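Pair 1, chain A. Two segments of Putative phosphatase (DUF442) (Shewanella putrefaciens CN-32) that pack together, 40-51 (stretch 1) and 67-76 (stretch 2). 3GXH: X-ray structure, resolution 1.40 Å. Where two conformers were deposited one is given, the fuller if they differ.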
# COMPACT_ATOMS: atom_id res chain seq x y z
N GLY A 40 13.56 7.30 5.31
CA GLY A 40 14.23 6.12 4.78
C GLY A 40 13.42 5.28 3.80
O GLY A 40 13.86 4.20 3.40
N VAL A 41 12.25 5.76 3.39
CA VAL A 41 11.50 5.02 2.40
C VAL A 41 12.25 5.06 1.05
O VAL A 41 12.73 6.11 0.62
CB VAL A 41 10.05 5.54 2.23
CG1 VAL A 41 9.29 4.80 1.09
CG2 VAL A 41 9.32 5.40 3.58
N ASP A 42 12.35 3.90 0.37
CA ASP A 42 13.08 3.77 -0.88
C ASP A 42 12.15 3.71 -2.11
O ASP A 42 12.55 4.14 -3.18
CB ASP A 42 13.88 2.46 -0.86
CG ASP A 42 14.93 2.41 0.20
OD1 ASP A 42 15.77 3.34 0.27
OD2 ASP A 42 14.95 1.44 1.03
N VAL A 43 10.97 3.11 -1.95
CA VAL A 43 10.09 2.83 -3.08
C VAL A 43 8.68 3.19 -2.67
O VAL A 43 8.24 2.88 -1.55
CB VAL A 43 10.12 1.34 -3.38
CG1 VAL A 43 9.28 1.04 -4.66
CG2 VAL A 43 11.55 0.74 -3.45
N VAL A 44 7.94 3.83 -3.58
CA VAL A 44 6.54 4.08 -3.39
C VAL A 44 5.75 3.30 -4.43
O VAL A 44 6.05 3.45 -5.63
CB VAL A 44 6.20 5.58 -3.54
CG1 VAL A 44 4.68 5.79 -3.47
CG2 VAL A 44 6.90 6.40 -2.45
N ILE A 45 4.82 2.47 -3.98
CA ILE A 45 3.93 1.67 -4.82
C ILE A 45 2.55 2.27 -4.69
O ILE A 45 1.96 2.27 -3.62
CB ILE A 45 3.95 0.16 -4.47
CG1 ILE A 45 5.39 -0.37 -4.52
CG2 ILE A 45 2.98 -0.57 -5.42
CD1 ILE A 45 5.47 -1.82 -4.10
N ASN A 46 2.04 2.83 -5.79
CA ASN A 46 0.78 3.58 -5.83
C ASN A 46 -0.27 2.72 -6.48
O ASN A 46 -0.13 2.29 -7.63
CB ASN A 46 0.98 4.83 -6.66
CG ASN A 46 -0.26 5.67 -6.80
OD1 ASN A 46 -1.26 5.48 -6.06
ND2 ASN A 46 -0.22 6.56 -7.80
N LEU A 47 -1.32 2.41 -5.70
CA LEU A 47 -2.49 1.62 -6.16
C LEU A 47 -3.69 2.48 -6.59
O LEU A 47 -4.70 1.95 -6.99
CB LEU A 47 -2.96 0.64 -5.07
CG LEU A 47 -1.92 -0.26 -4.46
CD1 LEU A 47 -2.55 -1.16 -3.40
CD2 LEU A 47 -1.13 -1.11 -5.49
N MSE A 48 -3.56 3.80 -6.43
CA MSE A 48 -4.63 4.72 -6.76
C MSE A 48 -4.65 5.06 -8.24
O MSE A 48 -3.69 5.61 -8.74
CB MSE A 48 -4.45 5.99 -5.94
CG MSE A 48 -5.41 7.11 -6.24
SE MSE A 48 -5.05 8.62 -5.10
CE MSE A 48 -6.70 9.64 -5.39
N PRO A 49 -5.75 4.81 -8.94
CA PRO A 49 -5.79 5.19 -10.35
C PRO A 49 -5.55 6.69 -10.56
O PRO A 49 -6.14 7.56 -9.87
CB PRO A 49 -7.22 4.81 -10.78
CG PRO A 49 -7.61 3.71 -9.86
CD PRO A 49 -6.98 4.11 -8.54
N ASP A 50 -4.73 7.00 -11.57
CA ASP A 50 -4.42 8.39 -11.95
C ASP A 50 -5.71 9.10 -12.35
O ASP A 50 -5.77 10.32 -12.24
CB ASP A 50 -3.49 8.40 -13.17
CG ASP A 50 -2.05 8.04 -12.88
OD1 ASP A 50 -1.59 8.10 -11.74
OD2 ASP A 50 -1.38 7.76 -13.91
N SER A 51 -6.69 8.35 -12.84
CA SER A 51 -7.97 8.94 -13.26
C SER A 51 -8.80 9.51 -12.13
O SER A 51 -9.72 10.30 -12.39
CB SER A 51 -8.80 7.92 -14.06
OG SER A 51 -9.12 6.82 -13.26
N GLY A 67 13.56 11.58 -4.59
CA GLY A 67 14.62 10.59 -4.48
C GLY A 67 14.26 9.13 -4.25
O GLY A 67 15.08 8.33 -3.79
N MSE A 68 13.03 8.78 -4.60
CA MSE A 68 12.56 7.42 -4.44
C MSE A 68 12.13 6.76 -5.74
O MSE A 68 11.93 7.45 -6.75
CB MSE A 68 11.37 7.40 -3.48
CG MSE A 68 11.71 7.86 -2.10
SE MSE A 68 10.24 8.01 -0.83
CE MSE A 68 9.29 9.48 -1.74
N ASP A 69 12.05 5.44 -5.74
CA ASP A 69 11.61 4.69 -6.90
C ASP A 69 10.09 4.65 -6.88
O ASP A 69 9.48 4.69 -5.81
CB ASP A 69 12.14 3.24 -6.83
CG ASP A 69 13.61 3.13 -7.00
OD1 ASP A 69 14.23 4.01 -7.62
OD2 ASP A 69 14.14 2.10 -6.52
N TYR A 70 9.47 4.62 -8.06
CA TYR A 70 8.04 4.70 -8.22
C TYR A 70 7.51 3.50 -8.99
O TYR A 70 8.02 3.18 -10.06
CB TYR A 70 7.69 5.99 -8.99
CG TYR A 70 6.22 6.18 -9.20
CD1 TYR A 70 5.39 6.36 -8.09
CD2 TYR A 70 5.64 6.15 -10.46
CE1 TYR A 70 4.03 6.55 -8.23
CE2 TYR A 70 4.26 6.35 -10.59
CZ TYR A 70 3.47 6.59 -9.49
OH TYR A 70 2.09 6.75 -9.60
N VAL A 71 6.51 2.84 -8.45
CA VAL A 71 5.77 1.74 -9.09
C VAL A 71 4.29 2.08 -9.10
O VAL A 71 3.73 2.41 -8.02
CB VAL A 71 6.04 0.39 -8.38
CG1 VAL A 71 5.38 -0.74 -9.17
CG2 VAL A 71 7.52 0.15 -8.14
N TYR A 72 3.64 1.98 -10.26
CA TYR A 72 2.24 2.31 -10.42
C TYR A 72 1.48 1.06 -10.82
O TYR A 72 1.68 0.51 -11.88
CB TYR A 72 2.10 3.38 -11.51
CG TYR A 72 0.70 3.77 -11.87
CD1 TYR A 72 -0.20 4.23 -10.87
CD2 TYR A 72 0.25 3.70 -13.14
CE1 TYR A 72 -1.43 4.65 -11.22
CE2 TYR A 72 -1.06 4.09 -13.49
CZ TYR A 72 -1.88 4.56 -12.51
OH TYR A 72 -3.19 4.97 -12.85
N ILE A 73 0.60 0.61 -9.93
CA ILE A 73 -0.26 -0.56 -10.10
C ILE A 73 -1.69 -0.14 -9.77
O ILE A 73 -2.16 -0.39 -8.65
CB ILE A 73 0.25 -1.77 -9.26
CG1 ILE A 73 1.68 -2.11 -9.58
CG2 ILE A 73 -0.67 -3.02 -9.47
CD1 ILE A 73 2.34 -3.12 -8.68
N PRO A 74 -2.39 0.51 -10.70
CA PRO A 74 -3.69 1.03 -10.32
C PRO A 74 -4.69 -0.08 -10.12
O PRO A 74 -4.77 -1.00 -10.93
CB PRO A 74 -4.08 1.88 -11.55
CG PRO A 74 -3.31 1.29 -12.70
CD PRO A 74 -1.99 0.91 -12.07
N VAL A 75 -5.50 0.04 -9.08
CA VAL A 75 -6.47 -1.01 -8.73
C VAL A 75 -7.85 -0.36 -8.81
O VAL A 75 -8.13 0.67 -8.17
CB VAL A 75 -6.22 -1.53 -7.31
CG1 VAL A 75 -7.30 -2.55 -6.89
CG2 VAL A 75 -4.84 -2.15 -7.23
N ASP A 76 -8.72 -1.00 -9.61
CA ASP A 76 -10.08 -0.56 -9.74
C ASP A 76 -10.85 -0.97 -8.50
O ASP A 76 -10.87 -2.14 -8.14
CB ASP A 76 -10.71 -1.22 -10.99
CG ASP A 76 -12.16 -0.80 -11.17
OD1 ASP A 76 -12.38 0.33 -11.55
OD2 ASP A 76 -13.06 -1.61 -10.92
O HOH W 1 1.08 7.29 -11.98

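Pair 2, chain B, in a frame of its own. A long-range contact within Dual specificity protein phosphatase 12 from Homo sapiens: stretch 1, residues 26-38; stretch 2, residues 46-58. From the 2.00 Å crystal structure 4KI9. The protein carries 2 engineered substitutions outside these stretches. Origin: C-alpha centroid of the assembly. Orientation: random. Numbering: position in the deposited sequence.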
# COMPACT_ATOMS: atom_id res chain seq x y z
N GLY B 26 11.17 9.65 -12.51
CA GLY B 26 12.02 10.16 -11.45
C GLY B 26 11.74 9.50 -10.12
O GLY B 26 11.82 10.13 -9.07
N ILE B 27 11.38 8.22 -10.16
CA ILE B 27 11.06 7.50 -8.92
C ILE B 27 12.33 7.14 -8.15
O ILE B 27 13.24 6.52 -8.70
CB ILE B 27 10.21 6.27 -9.21
CG1 ILE B 27 8.79 6.72 -9.60
CG2 ILE B 27 10.15 5.33 -7.99
CD1 ILE B 27 7.97 5.64 -10.18
N THR B 28 12.42 7.55 -6.89
CA THR B 28 13.59 7.24 -6.08
C THR B 28 13.22 6.61 -4.75
O THR B 28 14.06 6.45 -3.88
CB THR B 28 14.47 8.48 -5.82
OG1 THR B 28 13.70 9.48 -5.15
CG2 THR B 28 15.03 9.03 -7.13
N ALA B 29 11.94 6.25 -4.60
CA ALA B 29 11.48 5.54 -3.42
C ALA B 29 10.54 4.42 -3.86
O ALA B 29 9.57 4.66 -4.58
CB ALA B 29 10.79 6.48 -2.44
N VAL B 30 10.83 3.19 -3.44
CA VAL B 30 10.05 2.05 -3.89
C VAL B 30 9.61 1.21 -2.72
O VAL B 30 10.44 0.72 -1.94
CB VAL B 30 10.85 1.18 -4.89
CG1 VAL B 30 10.03 -0.07 -5.27
CG2 VAL B 30 11.20 1.98 -6.15
N LEU B 31 8.30 1.05 -2.58
CA LEU B 31 7.74 0.17 -1.57
C LEU B 31 7.31 -1.09 -2.27
O LEU B 31 6.39 -1.08 -3.09
CB LEU B 31 6.55 0.82 -0.87
CG LEU B 31 6.06 0.15 0.43
CD1 LEU B 31 5.18 1.13 1.19
CD2 LEU B 31 5.27 -1.13 0.19
N THR B 32 7.98 -2.18 -1.94
CA THR B 32 7.62 -3.51 -2.42
C THR B 32 6.75 -4.22 -1.38
O THR B 32 7.15 -4.40 -0.24
CB THR B 32 8.88 -4.35 -2.67
OG1 THR B 32 9.74 -3.68 -3.61
CG2 THR B 32 8.52 -5.74 -3.19
N VAL B 33 5.53 -4.59 -1.78
CA VAL B 33 4.69 -5.41 -0.92
C VAL B 33 4.40 -6.70 -1.69
O VAL B 33 3.58 -6.73 -2.60
CB VAL B 33 3.41 -4.66 -0.45
CG1 VAL B 33 2.69 -3.97 -1.62
CG2 VAL B 33 2.47 -5.59 0.31
N ASP B 34 5.12 -7.77 -1.33
CA ASP B 34 5.19 -8.95 -2.17
C ASP B 34 5.85 -10.04 -1.36
O ASP B 34 6.24 -9.81 -0.21
CB ASP B 34 6.04 -8.62 -3.40
CG ASP B 34 5.62 -9.39 -4.64
OD1 ASP B 34 5.05 -10.49 -4.50
OD2 ASP B 34 5.88 -8.90 -5.76
N SER B 35 5.98 -11.23 -1.93
CA SER B 35 6.61 -12.35 -1.24
C SER B 35 8.14 -12.26 -1.27
O SER B 35 8.82 -12.86 -0.44
CB SER B 35 6.16 -13.68 -1.85
OG SER B 35 6.41 -13.69 -3.25
N GLU B 36 8.68 -11.50 -2.23
CA GLU B 36 10.13 -11.38 -2.38
C GLU B 36 10.48 -9.97 -2.82
O GLU B 36 9.63 -9.28 -3.39
CB GLU B 36 10.65 -12.37 -3.42
CG GLU B 36 10.14 -12.07 -4.83
CD GLU B 36 10.73 -12.99 -5.88
OE1 GLU B 36 11.01 -12.51 -7.00
OE2 GLU B 36 10.90 -14.19 -5.60
N GLU B 37 11.71 -9.54 -2.56
CA GLU B 37 12.19 -8.24 -3.03
C GLU B 37 12.54 -8.31 -4.52
O GLU B 37 12.87 -9.38 -5.01
CB GLU B 37 13.40 -7.79 -2.21
CG GLU B 37 13.07 -7.40 -0.79
CD GLU B 37 14.20 -6.68 -0.09
OE1 GLU B 37 14.94 -7.33 0.68
OE2 GLU B 37 14.34 -5.45 -0.29
N PRO B 38 12.44 -7.18 -5.23
CA PRO B 38 12.70 -7.17 -6.68
C PRO B 38 14.18 -7.35 -7.01
O PRO B 38 14.99 -7.31 -6.09
CB PRO B 38 12.23 -5.78 -7.11
CG PRO B 38 12.32 -4.95 -5.88
CD PRO B 38 11.97 -5.87 -4.75
N VAL B 46 21.71 5.64 -11.08
CA VAL B 46 22.74 6.62 -10.70
C VAL B 46 22.25 7.58 -9.60
O VAL B 46 22.90 8.59 -9.32
CB VAL B 46 23.19 7.43 -11.91
CG1 VAL B 46 23.69 6.51 -13.01
CG2 VAL B 46 22.04 8.30 -12.42
N GLU B 47 21.11 7.25 -8.99
CA GLU B 47 20.50 8.08 -7.95
C GLU B 47 20.45 7.32 -6.63
O GLU B 47 20.34 6.11 -6.65
CB GLU B 47 19.06 8.41 -8.35
CG GLU B 47 18.89 9.59 -9.26
CD GLU B 47 18.27 10.76 -8.53
OE1 GLU B 47 17.24 11.29 -9.02
OE2 GLU B 47 18.80 11.13 -7.47
N ASP B 48 20.51 8.03 -5.50
CA ASP B 48 20.24 7.39 -4.21
C ASP B 48 18.81 6.86 -4.24
O ASP B 48 17.90 7.57 -4.67
CB ASP B 48 20.33 8.40 -3.08
CG ASP B 48 21.72 8.90 -2.84
OD1 ASP B 48 22.69 8.30 -3.33
OD2 ASP B 48 21.84 9.92 -2.13
N LEU B 49 18.60 5.63 -3.77
CA LEU B 49 17.27 5.01 -3.80
C LEU B 49 16.85 4.53 -2.42
O LEU B 49 17.61 3.82 -1.75
CB LEU B 49 17.30 3.80 -4.73
CG LEU B 49 16.74 3.89 -6.15
CD1 LEU B 49 17.04 5.23 -6.80
CD2 LEU B 49 17.32 2.75 -6.98
N TRP B 50 15.64 4.91 -1.99
CA TRP B 50 15.08 4.42 -0.72
C TRP B 50 14.08 3.30 -0.99
O TRP B 50 13.30 3.39 -1.94
CB TRP B 50 14.34 5.55 0.01
CG TRP B 50 15.22 6.61 0.59
CD1 TRP B 50 15.60 6.73 1.90
CD2 TRP B 50 15.82 7.71 -0.11
NE1 TRP B 50 16.41 7.84 2.05
CE2 TRP B 50 16.55 8.46 0.83
CE3 TRP B 50 15.81 8.13 -1.45
CZ2 TRP B 50 17.27 9.60 0.48
CZ3 TRP B 50 16.51 9.27 -1.79
CH2 TRP B 50 17.23 9.99 -0.83
N ARG B 51 14.08 2.26 -0.16
CA ARG B 51 13.15 1.16 -0.32
C ARG B 51 12.54 0.76 1.01
O ARG B 51 13.15 0.94 2.06
CB ARG B 51 13.86 -0.07 -0.92
CG ARG B 51 14.31 0.07 -2.39
CD ARG B 51 15.10 -1.17 -2.82
NE ARG B 51 15.57 -1.11 -4.21
CZ ARG B 51 14.87 -1.54 -5.25
NH1 ARG B 51 13.66 -2.05 -5.07
NH2 ARG B 51 15.38 -1.46 -6.48
N LEU B 52 11.33 0.23 0.94
CA LEU B 52 10.73 -0.47 2.07
C LEU B 52 10.13 -1.77 1.53
O LEU B 52 9.32 -1.77 0.58
CB LEU B 52 9.63 0.38 2.73
CG LEU B 52 8.81 -0.38 3.77
CD1 LEU B 52 9.66 -0.82 4.94
CD2 LEU B 52 7.63 0.45 4.25
N PHE B 53 10.55 -2.88 2.11
CA PHE B 53 9.98 -4.17 1.75
C PHE B 53 8.98 -4.65 2.81
O PHE B 53 9.33 -4.75 3.98
CB PHE B 53 11.10 -5.19 1.54
CG PHE B 53 10.60 -6.60 1.35
CD1 PHE B 53 11.05 -7.63 2.16
CD2 PHE B 53 9.69 -6.89 0.35
CE1 PHE B 53 10.59 -8.93 1.99
CE2 PHE B 53 9.21 -8.18 0.17
CZ PHE B 53 9.67 -9.20 0.99
N VAL B 54 7.75 -4.93 2.40
CA VAL B 54 6.72 -5.41 3.30
C VAL B 54 6.35 -6.82 2.83
O VAL B 54 5.63 -6.98 1.85
CB VAL B 54 5.46 -4.49 3.30
CG1 VAL B 54 4.32 -5.11 4.11
CG2 VAL B 54 5.82 -3.07 3.85
N PRO B 55 6.90 -7.84 3.50
CA PRO B 55 6.69 -9.23 3.04
C PRO B 55 5.26 -9.63 3.30
O PRO B 55 4.79 -9.50 4.43
CB PRO B 55 7.67 -10.04 3.90
CG PRO B 55 7.90 -9.20 5.12
CD PRO B 55 7.83 -7.77 4.64
N ALA B 56 4.58 -10.09 2.26
CA ALA B 56 3.17 -10.39 2.37
C ALA B 56 2.72 -11.22 1.18
O ALA B 56 3.11 -10.96 0.04
CB ALA B 56 2.36 -9.11 2.43
N LEU B 57 1.90 -12.23 1.46
CA LEU B 57 1.26 -13.00 0.41
C LEU B 57 -0.09 -12.37 0.12
O LEU B 57 -0.69 -11.71 0.99
CB LEU B 57 1.08 -14.45 0.85
CG LEU B 57 2.34 -15.27 1.15
CD1 LEU B 57 1.97 -16.61 1.78
CD2 LEU B 57 3.15 -15.50 -0.11
N ASP B 58 -0.57 -12.55 -1.10
CA ASP B 58 -1.87 -12.02 -1.48
C ASP B 58 -2.99 -12.95 -1.01
O ASP B 58 -3.68 -13.56 -1.83
CB ASP B 58 -1.96 -11.82 -2.99
CG ASP B 58 -3.21 -11.07 -3.40
OD1 ASP B 58 -3.86 -10.46 -2.51
OD2 ASP B 58 -3.54 -11.08 -4.60
O HOH W 2 11.58 -1.95 -2.70

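The two pairs differ most on the sheet face that carries Y70(A) and Y72(A) in pair 1 and R51(B) and F53(B) in pair 2. In pair 1 both aromatic side chains end in hydroxyls that accept hydrogen bonds from the neighbouring segment: N46(A) ND2 donates to Y70(A) OH at 2.9 Å, and the backbone N of D50(A) donates to Y72(A) OH, also at 2.9 Å. Pair 2 makes no direct side-chain hydrogen bond across the strands. F53(B), which matches Y72(A) with side-chain centres 0.9 Å apart, has no hydroxyl; its ring instead receives E37(B) CG over one face, 3.6 Å from the ring centroid, a CH-pi contact that uses the aliphatic part of a glutamate.

Beneath these differences lies one backbone arrangement. Fourteen central residues superpose with an RMSD of 0.8 Å, and in each pair two parallel strands approach to 4.7 Å. V44(A), I45(A) and N46(A) fall on V30(B), L31(B) and T32(B), each within 0.3 Å at CA, while V71(A) falls on L52(B) within 0.2 Å. The hydrogen-bond ladder follows the same register. V44(A) N donates to D69(A) O at 2.8 Å, as V30(B) N does to W50(B) O at 2.9 Å; V71(A) N reaches V44(A) O at 2.9 Å, as L52(B) N reaches V30(B) O at 3.1 Å. Further along, I73(A) N to N46(A) O (2.9 Å) corresponds to V54(B) N to T32(B) O (2.8 Å). Both first stretches also begin with a glycine of positive phi, G40(A) and G26(B), in a Schellman motif that closes the preceding helix.

On the face bearing I45(A) and V71(A), the middle of the contact is aliphatic in both pairs, with D69(A) and the aromatic W50(B) on the same face at matched positions. I45(A) CG1 lies 4.0 Å from V71(A) CB, and at the matched positions L31(B) CD1 lies 4.0 Å from L52(B) CD2. One step earlier, V43(A) CG1 reaches V71(A) CG2 at 4.0 Å. Its counterpart A29(B) is too short to extend so far along the strand and meets W50(B) through the two CB atoms at 4.4 Å. Beyond the paired strand of pair 1, L47(A) CB packs 4.0 Å from V75(A) CG2; at the matched positions of pair 2, V33(B) CG2 lies 4.1 Å from A56(B) CB, so smaller side chains keep a similar spacing.

On the other face, N46(A) and T32(B) occupy one position but serve it differently. The amide of N46(A) both donates to Y70(A) and, through OD1, accepts from M48(A) N at 2.9 Å, tying the turn after the strand to the same side chain. T32(B) is linked to R51(B), the counterpart of Y70(A), through water 2, which lies 2.7 Å from T32(B) OG1 and accepts from R51(B) NH1 at 3.2 Å. Pair 1 places its own bridge farther out: water 1 donates to D50(A) OD1 at 2.8 Å and is hydrogen-bonded to Y70(A) OH at 2.6 Å.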